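Multiheme cytochrome cf (Carboxydothermus ferrireducens DSM 11255, PDB 6QVM) probably acts as an extracellular Fe(III) reductase, an undecaheme c-type cytochrome of the S-layer that passes electrons on to insoluble substrates. Local coordinates at residues 398-403 against 407-412; 435-440 against 473-478; 558-563 against 568-573. All blocks are in the same frame, centred on the assembly; numbering follows the deposited sequence.

Interaction 1: 398-403 against 407-412. With CA (calcium ion), chain S; NGA (2-acetamido-2-deoxy-beta-D-galactopyranose), chain D; NGA (2-acetamido-2-deoxy-beta-D-galactopyranose), chain B.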
loop_
_atom_site.group_PDB
_atom_site.type_symbol
_atom_site.label_atom_id
_atom_site.label_comp_id
_atom_site.label_asym_id
_atom_site.label_seq_id
_atom_site.Cartn_x
_atom_site.Cartn_y
_atom_site.Cartn_z
ATOM N N ASN A 398 9.760 -0.367 16.932
ATOM C CA ASN A 398 10.815 0.635 17.046
ATOM C C ASN A 398 10.642 1.516 18.280
ATOM O O ASN A 398 11.193 2.619 18.332
ATOM C CB ASN A 398 10.890 1.499 15.785
ATOM C CG ASN A 398 9.605 2.264 15.506
ATOM O OD1 ASN A 398 8.658 2.238 16.292
ATOM N ND2 ASN A 398 9.574 2.957 14.377
ATOM N N ASP A 399 9.891 1.051 19.272
ATOM C CA ASP A 399 9.585 1.847 20.447
ATOM C C ASP A 399 10.680 1.696 21.502
ATOM O O ASP A 399 11.653 0.955 21.335
ATOM C CB ASP A 399 8.221 1.452 21.012
ATOM C CG ASP A 399 7.068 2.004 20.196
ATOM O OD1 ASP A 399 7.335 2.699 19.190
ATOM O OD2 ASP A 399 5.901 1.756 20.572
ATOM N N GLU A 400 10.508 2.411 22.611
ATOM C CA GLU A 400 11.406 2.352 23.757
ATOM C C GLU A 400 10.760 1.505 24.847
ATOM O O GLU A 400 9.615 1.759 25.238
ATOM C CB GLU A 400 11.698 3.762 24.270
ATOM C CG GLU A 400 12.612 3.837 25.481
ATOM C CD GLU A 400 12.849 5.271 25.935
ATOM O OE1 GLU A 400 13.825 5.514 26.681
ATOM O OE2 GLU A 400 12.055 6.152 25.535
ATOM N N TYR A 401 11.491 0.505 25.332
ATOM C CA TYR A 401 10.951 -0.496 26.242
ATOM C C TYR A 401 11.579 -0.375 27.621
ATOM O O TYR A 401 12.793 -0.189 27.751
ATOM C CB TYR A 401 11.212 -1.919 25.745
ATOM C CG TYR A 401 10.990 -2.177 24.278
ATOM C CD1 TYR A 401 9.982 -1.534 23.571
ATOM C CD2 TYR A 401 11.791 -3.085 23.602
ATOM C CE1 TYR A 401 9.789 -1.778 22.224
ATOM C CE2 TYR A 401 11.604 -3.341 22.265
ATOM C CZ TYR A 401 10.600 -2.688 21.577
ATOM O OH TYR A 401 10.424 -2.947 20.236
ATOM N N ALA A 402 10.747 -0.513 28.646
ATOM C CA ALA A 402 11.192 -0.814 30.002
ATOM C C ALA A 402 10.780 -2.259 30.272
ATOM O O ALA A 402 9.617 -2.537 30.588
ATOM C CB ALA A 402 10.592 0.153 31.023
ATOM N N ILE A 403 11.722 -3.183 30.113
ATOM C CA ILE A 403 11.456 -4.591 30.384
ATOM C C ILE A 403 11.456 -4.796 31.895
ATOM O O ILE A 403 12.442 -4.485 32.572
ATOM C CB ILE A 403 12.493 -5.490 29.699
ATOM C CG1 ILE A 403 12.596 -5.143 28.209
ATOM C CG2 ILE A 403 12.126 -6.955 29.884
ATOM C CD1 ILE A 403 13.707 -5.877 27.482
ATOM N N SER A 407 16.716 -3.140 34.668
ATOM C CA SER A 407 16.864 -1.697 34.766
ATOM C C SER A 407 17.378 -1.123 33.448
ATOM O O SER A 407 17.892 -1.836 32.582
ATOM C CB SER A 407 17.800 -1.329 35.917
ATOM O OG SER A 407 19.143 -1.642 35.595
ATOM N N GLY A 408 17.233 0.190 33.312
ATOM C CA GLY A 408 17.478 0.854 32.050
ATOM C C GLY A 408 16.309 0.692 31.094
ATOM O O GLY A 408 15.329 -0.001 31.363
ATOM N N THR A 409 16.415 1.363 29.951
ATOM C CA THR A 409 15.460 1.185 28.871
ATOM C C THR A 409 16.207 0.939 27.569
ATOM O O THR A 409 17.402 1.222 27.451
ATOM C CB THR A 409 14.521 2.390 28.716
ATOM O OG1 THR A 409 15.260 3.534 28.267
ATOM C CG2 THR A 409 13.820 2.712 30.024
ATOM N N VAL A 410 15.493 0.382 26.591
ATOM C CA VAL A 410 16.121 -0.089 25.365
ATOM C C VAL A 410 15.174 0.181 24.207
ATOM O O VAL A 410 13.949 0.160 24.364
ATOM C CB VAL A 410 16.469 -1.591 25.473
ATOM C CG1 VAL A 410 15.380 -2.447 24.860
ATOM C CG2 VAL A 410 17.833 -1.895 24.856
ATOM N N TYR A 411 15.745 0.464 23.040
ATOM C CA TYR A 411 14.971 0.670 21.826
ATOM C C TYR A 411 14.879 -0.634 21.045
ATOM O O TYR A 411 15.869 -1.364 20.922
ATOM C CB TYR A 411 15.605 1.753 20.940
ATOM C CG TYR A 411 15.564 3.170 21.493
ATOM C CD1 TYR A 411 14.391 3.919 21.473
ATOM C CD2 TYR A 411 16.709 3.765 22.008
ATOM C CE1 TYR A 411 14.360 5.212 21.974
ATOM C CE2 TYR A 411 16.688 5.053 22.508
ATOM C CZ TYR A 411 15.513 5.772 22.487
ATOM O OH TYR A 411 15.481 7.054 22.985
ATOM N N GLY A 412 13.691 -0.917 20.510
ATOM C CA GLY A 412 13.529 -2.006 19.565
ATOM C C GLY A 412 14.572 -1.906 18.471
ATOM O O GLY A 412 14.666 -0.879 17.794
HETATM CA CA CA S . 6.500 3.093 16.994
HETATM C C1 NGA D . 14.510 7.673 23.733
HETATM C C2 NGA D . 14.786 8.679 24.852
HETATM C C3 NGA D . 13.491 9.414 25.250
HETATM C C4 NGA D . 12.883 9.981 23.969
HETATM C C5 NGA D . 12.715 8.926 22.879
HETATM C C6 NGA D . 12.197 9.537 21.582
HETATM C C7 NGA D . 16.786 7.843 26.010
HETATM C C8 NGA D . 17.622 8.636 25.042
HETATM N N2 NGA D . 15.453 7.930 25.908
HETATM O O3 NGA D . 13.648 10.481 26.192
HETATM O O4 NGA D . 13.743 10.976 23.467
HETATM O O5 NGA D . 13.948 8.302 22.606
HETATM O O6 NGA D . 10.858 9.940 21.762
HETATM O O7 NGA D . 17.345 7.144 26.858
HETATM C C1 NGA B . 13.913 9.915 27.512
HETATM C C2 NGA B . 14.410 10.936 28.568
HETATM C C3 NGA B . 15.033 9.944 29.552
HETATM C C4 NGA B . 13.959 9.028 30.094
HETATM C C5 NGA B . 13.199 8.342 28.980
HETATM C C6 NGA B . 12.055 7.517 29.548
HETATM C C7 NGA B . 15.114 13.284 27.993
HETATM C C8 NGA B . 15.973 14.078 27.036
HETATM N N2 NGA B . 15.282 11.941 27.970
HETATM O O3 NGA B . 15.529 10.339 30.781
HETATM O O4 NGA B . 13.074 9.812 30.861
HETATM O O5 NGA B . 12.739 9.338 28.083
HETATM O O6 NGA B . 11.504 6.846 28.446
HETATM O O7 NGA B . 14.335 13.902 28.732
HETATM O O HOH W 1 14.003 1.871 17.432
HETATM O O HOH W 2 4.523 2.745 18.444
HETATM O O HOH W 3 4.985 5.069 16.684
HETATM O O HOH W 4 7.902 5.322 17.196
#
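Tyr401 and Val410 form an antiparallel hydrogen-bonded pair: Tyr401 N gives to Val410 O at 2.7 Å, and Val410 N returns to Tyr401 O at 3.0 Å. Beyond the non-hydrogen-bonded pair Glu400-Tyr411, Gly412 N reaches Asp399 O almost straight (2.9 Å, 168° at the hydrogen). A water donating to Asn398 O and Gly412 O bridges the two segments just past the strands.

CD2 of the Tyr401 ring rests on Val410 CG1 at 3.9 Å, and its hydroxyl bonds to Glu396 O.

On the face of Glu400 and Tyr411, polar and covalent links gather round two N-acetylgalactosamine units of the glycan. Glu400 is extended, CG anti to the backbone N (chi1 179°), carrying its carboxylate past the Tyr411 ring. OE1 accepts from Thr409 OG1 at 2.9 Å through its anti lone pair and from the first sugar's N2; OE2 has a weak bond from O6 of the next sugar. Tyr411 OH is covalently joined to the first sugar's C1 (1.4 Å).

Asp399 OD1 binds calcium at 2.4 Å, with Asn398, Glu384, Gly395 and three waters; OD2 is held by Asn572. This is a short beta hairpin with an O-glycosylated tyrosine and a calcium site at its open end.

Interaction 2: 435-440 against 473-478. With HEC (heme c), chain L; PO4 (phosphate ion), chain T.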
loop_
_atom_site.group_PDB
_atom_site.type_symbol
_atom_site.label_atom_id
_atom_site.label_comp_id
_atom_site.label_asym_id
_atom_site.label_seq_id
_atom_site.Cartn_x
_atom_site.Cartn_y
_atom_site.Cartn_z
ATOM N N HIS A 435 20.291 -3.624 6.899
ATOM C CA HIS A 435 20.134 -2.548 7.864
ATOM C C HIS A 435 19.320 -1.353 7.368
ATOM O O HIS A 435 18.980 -0.483 8.178
ATOM C CB HIS A 435 21.511 -2.043 8.334
ATOM C CG HIS A 435 22.232 -2.987 9.247
ATOM N ND1 HIS A 435 22.252 -2.826 10.616
ATOM C CD2 HIS A 435 22.974 -4.091 8.987
ATOM C CE1 HIS A 435 22.971 -3.792 11.161
ATOM N NE2 HIS A 435 23.428 -4.571 10.195
ATOM N N SER A 436 19.003 -1.266 6.079
ATOM C CA SER A 436 18.363 -0.063 5.568
ATOM C C SER A 436 17.267 -0.404 4.571
ATOM O O SER A 436 17.506 -1.130 3.602
ATOM C CB SER A 436 19.387 0.869 4.914
ATOM O OG SER A 436 18.728 1.872 4.161
ATOM N N GLN A 437 16.067 0.134 4.806
ATOM C CA GLN A 437 14.948 -0.129 3.904
ATOM C C GLN A 437 15.134 0.574 2.566
ATOM O O GLN A 437 14.935 -0.033 1.508
ATOM C CB GLN A 437 13.631 0.290 4.553
ATOM C CG GLN A 437 12.473 0.432 3.575
ATOM C CD GLN A 437 12.099 -0.880 2.913
ATOM O OE1 GLN A 437 12.435 -1.959 3.402
ATOM N NE2 GLN A 437 11.406 -0.795 1.787
ATOM N N ASP A 438 15.508 1.858 2.583
ATOM C CA ASP A 438 15.652 2.571 1.320
ATOM C C ASP A 438 16.875 2.119 0.534
ATOM O O ASP A 438 16.925 2.352 -0.677
ATOM C CB ASP A 438 15.680 4.088 1.548
ATOM C CG ASP A 438 16.609 4.502 2.667
ATOM O OD1 ASP A 438 16.955 3.650 3.505
ATOM O OD2 ASP A 438 16.983 5.692 2.718
ATOM N N TYR A 439 17.851 1.473 1.180
ATOM C CA TYR A 439 18.918 0.834 0.420
ATOM C C TYR A 439 18.398 -0.393 -0.312
ATOM O O TYR A 439 18.691 -0.591 -1.495
ATOM C CB TYR A 439 20.083 0.445 1.326
ATOM C CG TYR A 439 21.121 -0.414 0.611
ATOM C CD1 TYR A 439 21.065 -1.807 0.657
ATOM C CD2 TYR A 439 22.146 0.170 -0.119
ATOM C CE1 TYR A 439 21.998 -2.584 0.001
ATOM C CE2 TYR A 439 23.086 -0.600 -0.774
ATOM C CZ TYR A 439 23.010 -1.976 -0.712
ATOM O OH TYR A 439 23.951 -2.740 -1.367
ATOM N N ARG A 440 17.644 -1.242 0.392
ATOM C CA ARG A 440 17.208 -2.511 -0.182
ATOM C C ARG A 440 16.348 -2.297 -1.420
ATOM O O ARG A 440 16.441 -3.063 -2.386
ATOM C CB ARG A 440 16.458 -3.330 0.867
ATOM C CG ARG A 440 17.347 -3.846 1.988
ATOM C CD ARG A 440 16.529 -4.338 3.171
ATOM N NE ARG A 440 15.580 -5.380 2.787
ATOM C CZ ARG A 440 15.848 -6.683 2.805
ATOM N NH1 ARG A 440 14.925 -7.562 2.435
ATOM N NH2 ARG A 440 17.043 -7.110 3.190
ATOM N N CYS A 473 8.035 -1.021 8.286
ATOM C CA CYS A 473 6.933 -1.962 8.082
ATOM C C CYS A 473 7.040 -2.652 6.731
ATOM O O CYS A 473 6.937 -3.882 6.635
ATOM C CB CYS A 473 5.589 -1.237 8.183
ATOM S SG CYS A 473 5.368 -0.183 9.611
ATOM N N VAL A 474 7.260 -1.867 5.672
ATOM C CA VAL A 474 7.287 -2.409 4.316
ATOM C C VAL A 474 8.582 -3.132 3.996
ATOM O O VAL A 474 8.732 -3.647 2.881
ATOM C CB VAL A 474 7.015 -1.299 3.283
ATOM C CG1 VAL A 474 5.639 -0.706 3.527
ATOM C CG2 VAL A 474 8.081 -0.226 3.359
ATOM N N THR A 475 9.525 -3.194 4.936
ATOM C CA THR A 475 10.629 -4.135 4.793
ATOM C C THR A 475 10.115 -5.568 4.834
ATOM O O THR A 475 10.565 -6.426 4.065
ATOM C CB THR A 475 11.667 -3.914 5.893
ATOM O OG1 THR A 475 12.158 -2.568 5.839
ATOM C CG2 THR A 475 12.825 -4.876 5.731
ATOM N N CYS A 476 9.155 -5.839 5.715
ATOM C CA CYS A 476 8.596 -7.171 5.880
ATOM C C CYS A 476 7.202 -7.333 5.291
ATOM O O CYS A 476 6.846 -8.441 4.889
ATOM C CB CYS A 476 8.550 -7.545 7.366
ATOM S SG CYS A 476 10.132 -7.424 8.265
ATOM N N HIS A 477 6.406 -6.267 5.224
ATOM C CA HIS A 477 5.032 -6.340 4.744
ATOM C C HIS A 477 4.896 -5.627 3.408
ATOM O O HIS A 477 5.486 -4.566 3.195
ATOM C CB HIS A 477 4.054 -5.703 5.735
ATOM C CG HIS A 477 4.037 -6.349 7.081
ATOM N ND1 HIS A 477 3.228 -7.425 7.383
ATOM C CD2 HIS A 477 4.712 -6.055 8.217
ATOM C CE1 HIS A 477 3.417 -7.773 8.644
ATOM N NE2 HIS A 477 4.312 -6.958 9.172
ATOM N N SER A 478 4.119 -6.207 2.515
ATOM C CA SER A 478 3.732 -5.470 1.325
ATOM C C SER A 478 2.501 -4.625 1.632
ATOM O O SER A 478 1.549 -5.130 2.237
ATOM C CB SER A 478 3.428 -6.415 0.178
ATOM O OG SER A 478 2.839 -5.711 -0.903
HETATM FE FE HEC L . 4.530 -6.860 11.142
HETATM C CHA HEC L . 2.457 -9.466 11.947
HETATM C CHB HEC L . 1.844 -4.753 11.045
HETATM C CHC HEC L . 6.675 -4.174 10.785
HETATM C CHD HEC L . 7.114 -8.993 10.402
HETATM N NA HEC L . 2.518 -7.072 11.409
HETATM C C1A HEC L . 1.864 -8.234 11.762
HETATM C C2A HEC L . 0.456 -7.923 11.916
HETATM C C3A HEC L . 0.288 -6.620 11.663
HETATM C C4A HEC L . 1.581 -6.064 11.342
HETATM C CMA HEC L . -1.051 -5.861 11.707
HETATM C CAA HEC L . -0.639 -8.930 12.332
HETATM C CBA HEC L . -0.484 -9.112 13.845
HETATM C CGA HEC L . -1.440 -10.151 14.359
HETATM O O1A HEC L . -2.381 -9.749 15.089
HETATM O O2A HEC L . -1.270 -11.362 14.051
HETATM N NB HEC L . 4.312 -4.852 10.929
HETATM C C1B HEC L . 3.103 -4.182 11.013
HETATM C C2B HEC L . 3.386 -2.766 11.071
HETATM C C3B HEC L . 4.720 -2.595 10.977
HETATM C C4B HEC L . 5.327 -3.913 10.902
HETATM C CMB HEC L . 2.311 -1.670 11.138
HETATM C CAB HEC L . 5.513 -1.258 10.995
HETATM C CBB HEC L . 5.285 -0.446 12.300
HETATM N NC HEC L . 6.504 -6.626 10.596
HETATM C C1C HEC L . 7.212 -5.435 10.624
HETATM C C2C HEC L . 8.622 -5.719 10.435
HETATM C C3C HEC L . 8.767 -7.065 10.407
HETATM C C4C HEC L . 7.427 -7.647 10.460
HETATM C CMC HEC L . 9.740 -4.646 10.483
HETATM C CAC HEC L . 10.073 -7.891 10.213
HETATM C CBC HEC L . 11.142 -7.621 11.299
HETATM N ND HEC L . 4.747 -8.908 11.168
HETATM C C1D HEC L . 5.927 -9.567 10.825
HETATM C C2D HEC L . 5.705 -10.983 10.961
HETATM C C3D HEC L . 4.259 -11.133 11.442
HETATM C C4D HEC L . 3.741 -9.791 11.557
HETATM C CMD HEC L . 6.722 -12.105 10.682
HETATM C CAD HEC L . 3.534 -12.452 11.761
HETATM C CBD HEC L . 3.505 -12.567 13.285
HETATM C CGD HEC L . 2.971 -13.911 13.712
HETATM O O1D HEC L . 2.315 -13.969 14.788
HETATM O O2D HEC L . 3.193 -14.915 12.980
HETATM P P PO4 T . 4.636 -4.572 -3.511
HETATM O O1 PO4 T . 3.562 -5.635 -3.614
HETATM O O2 PO4 T . 5.957 -5.135 -3.982
HETATM O O3 PO4 T . 4.265 -3.387 -4.372
HETATM O O4 PO4 T . 4.797 -4.110 -2.083
#
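Gln437 and Thr475 run antiparallel, side by side, joining the start of helix 437-449 to a CXXCH heme-binding motif, Cys473 to His477. The glutamine chain leaves with CG anti to the backbone N and then bends (chi2 64°), which brings its amide onto the short helical turn of the motif. Thr475 OG1 donates to Gln437 OE1 over a short 2.5 Å, from 37° above the carbonyl plane rather than along a lone pair. The same hydroxyl accepts from Thr472 N just before the motif, so it is held by a local and a cross-contact partner. Beyond it, Gln437 NE2 lies against Val474 CG2 at 3.7 Å, the two side chains lying roughly perpendicular. Arg440 also crosses Thr475 steeply, touching the methyl CG2 loosely with NE, while its guanidinium is engaged by a salt bridge with Glu499 and by Glu433 O. Ser436 caps the helix, its OG accepting from Tyr439 N.

Behind the turn, Cys473 and Cys476 are thioether-linked to the heme, and Cys473 O takes both Cys476 N and His477 N. His477 ND1 is tied to Lys487 O, which fixes the ring's rotation, and its NE2 binds the heme iron at 2.0 Å.

Interaction 3: 558-563 against 568-573. With HEC (heme c), chain L; NGA (2-acetamido-2-deoxy-beta-D-galactopyranose), chain B.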
loop_
_atom_site.group_PDB
_atom_site.type_symbol
_atom_site.label_atom_id
_atom_site.label_comp_id
_atom_site.label_asym_id
_atom_site.label_seq_id
_atom_site.Cartn_x
_atom_site.Cartn_y
_atom_site.Cartn_z
ATOM N N TYR A 558 3.012 -9.840 18.521
ATOM C CA TYR A 558 3.772 -8.737 19.094
ATOM C C TYR A 558 5.088 -8.537 18.350
ATOM O O TYR A 558 5.784 -9.499 18.019
ATOM C CB TYR A 558 4.042 -8.987 20.577
ATOM C CG TYR A 558 2.917 -8.549 21.484
ATOM C CD1 TYR A 558 2.571 -7.210 21.587
ATOM C CD2 TYR A 558 2.206 -9.469 22.239
ATOM C CE1 TYR A 558 1.551 -6.801 22.416
ATOM C CE2 TYR A 558 1.169 -9.072 23.060
ATOM C CZ TYR A 558 0.852 -7.734 23.152
ATOM O OH TYR A 558 -0.170 -7.328 23.979
ATOM N N HIS A 559 5.422 -7.272 18.089
ATOM C CA HIS A 559 6.650 -6.898 17.401
ATOM C C HIS A 559 7.734 -6.411 18.358
ATOM O O HIS A 559 8.609 -5.639 17.955
ATOM C CB HIS A 559 6.371 -5.819 16.353
ATOM C CG HIS A 559 5.598 -6.310 15.170
ATOM N ND1 HIS A 559 4.374 -6.932 15.283
ATOM C CD2 HIS A 559 5.872 -6.260 13.844
ATOM C CE1 HIS A 559 3.930 -7.255 14.080
ATOM N NE2 HIS A 559 4.820 -6.855 13.188
ATOM N N TYR A 560 7.686 -6.827 19.626
ATOM C CA TYR A 560 8.766 -6.471 20.539
ATOM C C TYR A 560 10.009 -7.314 20.298
ATOM O O TYR A 560 11.123 -6.854 20.568
ATOM C CB TYR A 560 8.312 -6.618 21.991
ATOM C CG TYR A 560 7.290 -5.589 22.426
ATOM C CD1 TYR A 560 7.678 -4.307 22.784
ATOM C CD2 TYR A 560 5.936 -5.899 22.472
ATOM C CE1 TYR A 560 6.753 -3.358 23.178
ATOM C CE2 TYR A 560 5.000 -4.955 22.864
ATOM C CZ TYR A 560 5.418 -3.688 23.223
ATOM O OH TYR A 560 4.500 -2.744 23.616
ATOM N N PHE A 561 9.831 -8.543 19.805
ATOM C CA PHE A 561 10.915 -9.467 19.473
ATOM C C PHE A 561 11.707 -9.916 20.697
ATOM O O PHE A 561 12.584 -10.777 20.585
ATOM C CB PHE A 561 11.852 -8.853 18.429
ATOM C CG PHE A 561 11.209 -8.643 17.087
ATOM C CD1 PHE A 561 11.127 -9.680 16.175
ATOM C CD2 PHE A 561 10.685 -7.410 16.740
ATOM C CE1 PHE A 561 10.534 -9.493 14.942
ATOM C CE2 PHE A 561 10.090 -7.214 15.505
ATOM C CZ PHE A 561 10.014 -8.259 14.606
ATOM N N LYS A 562 11.388 -9.376 21.871
ATOM C CA LYS A 562 12.010 -9.823 23.108
ATOM C C LYS A 562 11.329 -11.099 23.584
ATOM O O LYS A 562 10.102 -11.151 23.702
ATOM C CB LYS A 562 11.913 -8.734 24.175
ATOM C CG LYS A 562 12.592 -7.429 23.800
ATOM C CD LYS A 562 14.102 -7.580 23.759
ATOM C CE LYS A 562 14.758 -6.271 23.367
ATOM N NZ LYS A 562 16.222 -6.262 23.630
ATOM N N VAL A 563 12.123 -12.127 23.858
ATOM C CA VAL A 563 11.582 -13.433 24.207
ATOM C C VAL A 563 11.317 -13.483 25.702
ATOM O O VAL A 563 12.173 -13.098 26.510
ATOM C CB VAL A 563 12.551 -14.548 23.785
ATOM C CG1 VAL A 563 11.850 -15.877 23.756
ATOM C CG2 VAL A 563 13.168 -14.241 22.433
ATOM N N ILE A 568 7.402 -12.401 29.802
ATOM C CA ILE A 568 8.053 -11.099 29.800
ATOM C C ILE A 568 6.974 -10.035 29.938
ATOM O O ILE A 568 5.842 -10.203 29.473
ATOM C CB ILE A 568 8.898 -10.882 28.521
ATOM C CG1 ILE A 568 9.753 -9.619 28.637
ATOM C CG2 ILE A 568 8.004 -10.816 27.294
ATOM C CD1 ILE A 568 10.789 -9.504 27.536
ATOM N N SER A 569 7.323 -8.946 30.619
ATOM C CA SER A 569 6.446 -7.794 30.772
ATOM C C SER A 569 7.187 -6.549 30.312
ATOM O O SER A 569 8.319 -6.304 30.741
ATOM C CB SER A 569 5.986 -7.634 32.219
ATOM O OG SER A 569 4.678 -8.148 32.385
ATOM N N ILE A 570 6.554 -5.773 29.435
ATOM C CA ILE A 570 7.162 -4.579 28.868
ATOM C C ILE A 570 6.251 -3.387 29.119
ATOM O O ILE A 570 5.030 -3.473 28.946
ATOM C CB ILE A 570 7.437 -4.733 27.359
ATOM C CG1 ILE A 570 8.193 -6.034 27.084
ATOM C CG2 ILE A 570 8.211 -3.534 26.835
ATOM C CD1 ILE A 570 8.913 -6.057 25.744
ATOM N N ASP A 571 6.856 -2.280 29.541
ATOM C CA ASP A 571 6.214 -0.976 29.525
ATOM C C ASP A 571 6.751 -0.203 28.328
ATOM O O ASP A 571 7.952 0.082 28.248
ATOM C CB ASP A 571 6.450 -0.210 30.828
ATOM C CG ASP A 571 5.564 -0.701 31.962
ATOM O OD1 ASP A 571 4.905 -1.749 31.785
ATOM O OD2 ASP A 571 5.534 -0.048 33.029
ATOM N N ASN A 572 5.861 0.107 27.389
ATOM C CA ASN A 572 6.216 0.824 26.168
ATOM C C ASN A 572 6.214 2.312 26.494
ATOM O O ASN A 572 5.158 2.945 26.567
ATOM C CB ASN A 572 5.240 0.477 25.051
ATOM C CG ASN A 572 5.741 0.895 23.685
ATOM O OD1 ASN A 572 6.375 1.942 23.536
ATOM N ND2 ASN A 572 5.463 0.078 22.680
ATOM N N LEU A 573 7.405 2.875 26.693
ATOM C CA LEU A 573 7.512 4.283 27.053
ATOM C C LEU A 573 7.208 5.210 25.883
ATOM O O LEU A 573 6.857 6.372 26.108
ATOM C CB LEU A 573 8.906 4.582 27.616
ATOM C CG LEU A 573 9.209 3.792 28.891
ATOM C CD1 LEU A 573 10.578 4.116 29.451
ATOM C CD2 LEU A 573 8.130 4.041 29.928
HETATM FE FE HEC L . 4.530 -6.860 11.142
HETATM C CHA HEC L . 2.457 -9.466 11.947
HETATM C CHB HEC L . 1.844 -4.753 11.045
HETATM C CHC HEC L . 6.675 -4.174 10.785
HETATM C CHD HEC L . 7.114 -8.993 10.402
HETATM N NA HEC L . 2.518 -7.072 11.409
HETATM C C1A HEC L . 1.864 -8.234 11.762
HETATM C C2A HEC L . 0.456 -7.923 11.916
HETATM C C3A HEC L . 0.288 -6.620 11.663
HETATM C C4A HEC L . 1.581 -6.064 11.342
HETATM C CMA HEC L . -1.051 -5.861 11.707
HETATM C CAA HEC L . -0.639 -8.930 12.332
HETATM C CBA HEC L . -0.484 -9.112 13.845
HETATM C CGA HEC L . -1.440 -10.151 14.359
HETATM O O1A HEC L . -2.381 -9.749 15.089
HETATM O O2A HEC L . -1.270 -11.362 14.051
HETATM N NB HEC L . 4.312 -4.852 10.929
HETATM C C1B HEC L . 3.103 -4.182 11.013
HETATM C C2B HEC L . 3.386 -2.766 11.071
HETATM C C3B HEC L . 4.720 -2.595 10.977
HETATM C C4B HEC L . 5.327 -3.913 10.902
HETATM C CMB HEC L . 2.311 -1.670 11.138
HETATM C CAB HEC L . 5.513 -1.258 10.995
HETATM C CBB HEC L . 5.285 -0.446 12.300
HETATM N NC HEC L . 6.504 -6.626 10.596
HETATM C C1C HEC L . 7.212 -5.435 10.624
HETATM C C2C HEC L . 8.622 -5.719 10.435
HETATM C C3C HEC L . 8.767 -7.065 10.407
HETATM C C4C HEC L . 7.427 -7.647 10.460
HETATM C CMC HEC L . 9.740 -4.646 10.483
HETATM C CAC HEC L . 10.073 -7.891 10.213
HETATM C CBC HEC L . 11.142 -7.621 11.299
HETATM N ND HEC L . 4.747 -8.908 11.168
HETATM C C1D HEC L . 5.927 -9.567 10.825
HETATM C C2D HEC L . 5.705 -10.983 10.961
HETATM C C3D HEC L . 4.259 -11.133 11.442
HETATM C C4D HEC L . 3.741 -9.791 11.557
HETATM C CMD HEC L . 6.722 -12.105 10.682
HETATM C CAD HEC L . 3.534 -12.452 11.761
HETATM C CBD HEC L . 3.505 -12.567 13.285
HETATM C CGD HEC L . 2.971 -13.911 13.712
HETATM O O1D HEC L . 2.315 -13.969 14.788
HETATM O O2D HEC L . 3.193 -14.915 12.980
HETATM C C1 NGA B . 13.913 9.915 27.512
HETATM C C2 NGA B . 14.410 10.936 28.568
HETATM C C3 NGA B . 15.033 9.944 29.552
HETATM C C4 NGA B . 13.959 9.028 30.094
HETATM C C5 NGA B . 13.199 8.342 28.980
HETATM C C6 NGA B . 12.055 7.517 29.548
HETATM C C7 NGA B . 15.114 13.284 27.993
HETATM C C8 NGA B . 15.973 14.078 27.036
HETATM N N2 NGA B . 15.282 11.941 27.970
HETATM O O3 NGA B . 15.529 10.339 30.781
HETATM O O4 NGA B . 13.074 9.812 30.861
HETATM O O5 NGA B . 12.739 9.338 28.083
HETATM O O6 NGA B . 11.504 6.846 28.446
HETATM O O7 NGA B . 14.335 13.902 28.732
#
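Ile568 opens the contact by reaching across to the extended backbone at Lys562 and Val563. Its CG1 stands anti to the backbone N (chi1 -171°), and the straight chain beyond sets CD1 3.6 Å from Lys562 CB, with Val563 O a little farther off at 4.0 Å. Lys562 starts towards the strand but bends at its second torsion, so that NZ departs to a propionate oxygen of a different heme.

Two residues on, Ile570 comes back to the interface and covers one face of the Tyr560 ring: CB sits over that face, CD1 lies 3.7 Å from Tyr560 CD1, and CG2 approaches Tyr560 CE1 at 3.9 Å. Both branches therefore spread along the ring instead of meeting it at a point.

Asn572 supplies the polar end of the contact. Its ND2 donates to Tyr560 OH at 3.1 Å (159° at the hydrogen), the phenol oxygen lying close to the amide plane although ring and amide are inclined by 67°. ND2 is shared with Asp399, and OD1 caps helix 573-576 through Ile575 N, so both ends of the amide are fixed. Leu573, the first residue of that helix, meets the glycan.

On the loop side, the neighbours of Tyr560 face a heme: His559 NE2 binds its iron at 2.1 Å, and Phe561 CZ packs on its CBC at 3.6 Å. The loop thus lies between this heme and strand 567-572, which runs in an antiparallel sheet flanked by strands 400-403 and 589-593; Tyr560 also packs on Ala590 and Tyr592 of the latter, and Val563 leans on helix 549-553.

Interactions 1 and 3 are built on neighbouring strands of one sheet, their centres about 8 Å apart. Leu573 N bonds to Glu400 O at 2.9 Å, and the rings of Tyr401 and Tyr560 meet edge-to-face. Asp399 OD2 lies 2.7 Å from Asn572 ND2, so the amide that holds Tyr560 OH probably helps to position Asp399, whose OD1 binds the calcium. Both contacts touch the glycan. Interaction 2 lies farther off, with centres about 22 Å from interaction 1 and about 21 Å from interaction 3, yet it shares a heme with the latter: His477 and His559 are the two axial ligands of one iron, joining the CXXCH turn to the loop before strand 567-572.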